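Local coordinates for protein salivary cystatin-L (Ixodes scapularis, PDB 4ZM8) that inhibits host papain-like cysteine proteases such as cathepsins L and S, helping the feeding tick to suppress its host's immune response, at residues H13-H24 with T42-E50. Residues are numbered along the deposited sequence; the frame is centred on the assembly and turned at random.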
loop_
_atom_site.group_PDB
_atom_site.type_symbol
_atom_site.label_atom_id
_atom_site.label_comp_id
_atom_site.label_asym_id
_atom_site.label_seq_id
_atom_site.Cartn_x
_atom_site.Cartn_y
_atom_site.Cartn_z
ATOM N N HIS A 13 -11.048 24.026 4.651
ATOM C CA HIS A 13 -10.107 22.941 4.946
ATOM C C HIS A 13 -9.132 23.325 6.058
ATOM O O HIS A 13 -8.593 22.466 6.741
ATOM C CB HIS A 13 -9.319 22.553 3.692
ATOM C CG HIS A 13 -8.345 23.601 3.249
ATOM N ND1 HIS A 13 -8.696 24.645 2.418
ATOM C CD2 HIS A 13 -7.034 23.779 3.544
ATOM C CE1 HIS A 13 -7.641 25.413 2.208
ATOM N NE2 HIS A 13 -6.620 24.909 2.882
ATOM N N GLN A 14 -8.908 24.626 6.217
ATOM C CA GLN A 14 -8.005 25.151 7.237
ATOM C C GLN A 14 -8.730 25.268 8.585
ATOM O O GLN A 14 -8.103 25.274 9.660
ATOM C CB GLN A 14 -7.455 26.515 6.804
ATOM C CG GLN A 14 -7.562 26.824 5.301
ATOM C CD GLN A 14 -7.105 28.257 4.949
ATOM O OE1 GLN A 14 -7.625 29.237 5.492
ATOM N NE2 GLN A 14 -6.123 28.373 4.046
ATOM N N ALA A 15 -10.056 25.366 8.512
ATOM C CA ALA A 15 -10.888 25.540 9.685
ATOM C C ALA A 15 -11.007 24.251 10.506
ATOM O O ALA A 15 -11.474 24.280 11.651
ATOM C CB ALA A 15 -12.273 26.041 9.257
ATOM N N ASN A 16 -10.580 23.136 9.914
ATOM C CA ASN A 16 -10.821 21.808 10.463
ATOM C C ASN A 16 -9.687 21.271 11.329
ATOM O O ASN A 16 -8.606 20.969 10.826
ATOM C CB ASN A 16 -11.083 20.827 9.326
ATOM C CG ASN A 16 -11.463 19.446 9.822
ATOM O OD1 ASN A 16 -10.623 18.697 10.301
ATOM N ND2 ASN A 16 -12.733 19.103 9.696
ATOM N N PRO A 17 -9.947 21.106 12.635
ATOM C CA PRO A 17 -8.921 20.616 13.557
ATOM C C PRO A 17 -8.354 19.240 13.203
ATOM O O PRO A 17 -7.144 19.067 13.332
ATOM C CB PRO A 17 -9.660 20.570 14.896
ATOM C CG PRO A 17 -10.757 21.586 14.753
ATOM C CD PRO A 17 -11.202 21.421 13.338
ATOM N N GLU A 18 -9.182 18.287 12.778
ATOM C CA GLU A 18 -8.690 16.935 12.513
ATOM C C GLU A 18 -7.631 16.916 11.415
ATOM O O GLU A 18 -6.662 16.154 11.503
ATOM C CB GLU A 18 -9.833 15.986 12.123
ATOM C CG GLU A 18 -10.172 14.881 13.161
ATOM C CD GLU A 18 -8.949 14.223 13.861
ATOM O OE1 GLU A 18 -7.945 13.874 13.188
ATOM O OE2 GLU A 18 -9.003 14.055 15.103
ATOM N N PHE A 19 -7.806 17.745 10.386
ATOM C CA PHE A 19 -6.846 17.759 9.282
ATOM C C PHE A 19 -5.555 18.382 9.759
ATOM O O PHE A 19 -4.465 18.030 9.293
ATOM C CB PHE A 19 -7.365 18.538 8.064
ATOM C CG PHE A 19 -8.642 18.012 7.502
ATOM C CD1 PHE A 19 -9.032 16.705 7.732
ATOM C CD2 PHE A 19 -9.455 18.824 6.734
ATOM C CE1 PHE A 19 -10.217 16.218 7.219
ATOM C CE2 PHE A 19 -10.646 18.336 6.205
ATOM C CZ PHE A 19 -11.024 17.031 6.454
ATOM N N LEU A 20 -5.692 19.326 10.683
ATOM C CA LEU A 20 -4.543 20.036 11.206
ATOM C C LEU A 20 -3.716 19.085 12.052
ATOM O O LEU A 20 -2.481 19.064 11.962
ATOM C CB LEU A 20 -4.985 21.256 12.017
ATOM C CG LEU A 20 -3.850 22.174 12.473
ATOM C CD1 LEU A 20 -2.998 22.629 11.299
ATOM C CD2 LEU A 20 -4.406 23.364 13.234
ATOM N N ASN A 21 -4.416 18.287 12.857
ATOM C CA ASN A 21 -3.802 17.266 13.694
ATOM C C ASN A 21 -3.132 16.169 12.885
ATOM O O ASN A 21 -2.110 15.628 13.278
ATOM C CB ASN A 21 -4.851 16.664 14.626
ATOM C CG ASN A 21 -5.332 17.647 15.671
ATOM O OD1 ASN A 21 -5.015 18.829 15.614
ATOM N ND2 ASN A 21 -6.100 17.162 16.628
ATOM N N LEU A 22 -3.703 15.844 11.743
ATOM C CA LEU A 22 -3.095 14.831 10.894
ATOM C C LEU A 22 -1.848 15.369 10.228
ATOM O O LEU A 22 -0.898 14.631 9.973
ATOM C CB LEU A 22 -4.095 14.333 9.845
ATOM C CG LEU A 22 -4.571 12.900 10.129
ATOM C CD1 LEU A 22 -4.833 12.708 11.612
ATOM C CD2 LEU A 22 -5.821 12.562 9.326
ATOM N N ALA A 23 -1.856 16.670 9.958
ATOM C CA ALA A 23 -0.733 17.316 9.304
ATOM C C ALA A 23 0.434 17.447 10.288
ATOM O O ALA A 23 1.599 17.342 9.911
ATOM C CB ALA A 23 -1.151 18.669 8.757
ATOM N N HIS A 24 0.121 17.658 11.558
ATOM C CA HIS A 24 1.177 17.711 12.553
ATOM C C HIS A 24 1.734 16.316 12.799
ATOM O O HIS A 24 2.947 16.127 12.786
ATOM C CB HIS A 24 0.675 18.344 13.847
ATOM C CG HIS A 24 0.725 19.838 13.834
ATOM N ND1 HIS A 24 1.900 20.545 13.969
ATOM C CD2 HIS A 24 -0.253 20.764 13.685
ATOM C CE1 HIS A 24 1.644 21.839 13.910
ATOM N NE2 HIS A 24 0.344 21.999 13.743
ATOM N N THR A 42 7.608 21.442 11.253
ATOM C CA THR A 42 6.232 21.578 11.710
ATOM C C THR A 42 5.340 22.152 10.608
ATOM O O THR A 42 5.762 22.337 9.463
ATOM C CB THR A 42 6.141 22.447 12.979
ATOM O OG1 THR A 42 4.864 22.259 13.604
ATOM C CG2 THR A 42 6.347 23.920 12.638
ATOM N N VAL A 43 4.087 22.391 10.944
ATOM C CA VAL A 43 3.181 22.941 9.962
ATOM C C VAL A 43 3.154 24.472 10.025
ATOM O O VAL A 43 2.762 25.062 11.035
ATOM C CB VAL A 43 1.789 22.382 10.161
ATOM C CG1 VAL A 43 0.850 22.862 9.054
ATOM C CG2 VAL A 43 1.859 20.856 10.212
ATOM N N ALA A 44 3.621 25.102 8.956
ATOM C CA ALA A 44 3.358 26.515 8.731
ATOM C C ALA A 44 1.914 26.661 8.247
ATOM O O ALA A 44 1.140 27.408 8.840
ATOM C CB ALA A 44 4.332 27.105 7.719
ATOM N N GLU A 45 1.544 25.917 7.198
ATOM C CA GLU A 45 0.182 25.984 6.678
ATOM C C GLU A 45 -0.336 24.757 5.975
ATOM O O GLU A 45 0.336 24.185 5.126
ATOM C CB GLU A 45 0.049 27.146 5.706
ATOM C CG GLU A 45 -1.366 27.332 5.252
ATOM C CD GLU A 45 -1.595 28.700 4.686
ATOM O OE1 GLU A 45 -1.874 29.616 5.489
ATOM O OE2 GLU A 45 -1.480 28.858 3.448
ATOM N N VAL A 46 -1.566 24.381 6.313
ATOM C CA VAL A 46 -2.325 23.414 5.527
ATOM C C VAL A 46 -2.923 24.084 4.289
ATOM O O VAL A 46 -3.955 24.756 4.340
ATOM C CB VAL A 46 -3.465 22.775 6.331
ATOM C CG1 VAL A 46 -4.251 21.812 5.450
ATOM C CG2 VAL A 46 -2.932 22.078 7.563
ATOM N N VAL A 47 -2.251 23.879 3.175
ATOM C CA VAL A 47 -2.669 24.397 1.898
ATOM C C VAL A 47 -3.887 23.647 1.354
ATOM O O VAL A 47 -4.941 24.239 1.150
ATOM C CB VAL A 47 -1.523 24.295 0.902
ATOM C CG1 VAL A 47 -1.924 24.907 -0.416
ATOM C CG2 VAL A 47 -0.275 24.951 1.486
ATOM N N LYS A 48 -3.741 22.343 1.120
ATOM C CA LYS A 48 -4.830 21.556 0.537
ATOM C C LYS A 48 -5.062 20.203 1.224
ATOM O O LYS A 48 -4.136 19.568 1.740
ATOM C CB LYS A 48 -4.579 21.316 -0.957
ATOM C CG LYS A 48 -5.880 21.113 -1.752
ATOM C CD LYS A 48 -5.684 20.296 -3.024
ATOM C CE LYS A 48 -4.642 20.897 -3.944
ATOM N NZ LYS A 48 -4.525 20.094 -5.199
ATOM N N VAL A 49 -6.320 19.770 1.218
ATOM C CA VAL A 49 -6.708 18.493 1.799
ATOM C C VAL A 49 -7.656 17.730 0.877
ATOM O O VAL A 49 -8.782 18.173 0.630
ATOM C CB VAL A 49 -7.387 18.674 3.167
ATOM C CG1 VAL A 49 -7.952 17.350 3.659
ATOM C CG2 VAL A 49 -6.412 19.221 4.163
ATOM N N GLU A 50 -7.186 16.585 0.379
ATOM C CA GLU A 50 -7.998 15.682 -0.438
ATOM C C GLU A 50 -8.105 14.337 0.256
ATOM O O GLU A 50 -7.086 13.737 0.595
ATOM C CB GLU A 50 -7.388 15.491 -1.825
ATOM C CG GLU A 50 -7.052 16.768 -2.547
ATOM C CD GLU A 50 -6.030 16.541 -3.628
ATOM O OE1 GLU A 50 -4.832 16.451 -3.301
ATOM O OE2 GLU A 50 -6.423 16.423 -4.813
#
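Val43, Val46 and Val49 turn their side chains toward helix 17-24 from either side of the corner that the chain makes at Ala44; beyond it, strand 45-50 crosses the helix at 109° with 9.4 Å between the two axes. Val46 CG2 touches both Leu20 CD1 (3.8 Å) and Ala23 CB (4.0 Å). Val43 CG2 also meets the small Ala23 side chain and reaches the helix backbone, 3.5 Å from Ala23 O.

Two methyl groups sit over aromatic faces as CH-pi contacts. Val49 CG1 stands 3.8 Å from the centroid of the Phe19 ring, while Asn16 OD1 lies over the opposite face, toward the rim. The same oxygen caps the helix by accepting from Phe19 N at 3.0 Å. At the other end Val43 CG2 lies over the centre of the His24 imidazole. With CG beside its backbone N (chi1 -84°), His24 lays that face on the valine and brings its edge to Thr42. Tyr76 OH of the second subunit hydrogen-bonds both His24 ND1 and Thr42 OG1, and Thr42 OG1 also bonds Cys81 O of that subunit.

Polar contact across the segments is slight. In the loop before the helix, His13 NE2 gives a weak, bent hydrogen bond to Val46 O (3.0 Å, 128°), which meets the imidazole at its edge.

The cystatin fold lays a helix across an antiparallel sheet. Here long strand 39-68 pairs antiparallel with the second subunit, consistent with a domain-swapped dimer; dimers form in vitro, probably not in vivo, and are predicted to be inactive. Between these two segments, valine methyls against aliphatic and aromatic surfaces dominate and hydrogen bonding is minor, while the second subunit also packs on the helix.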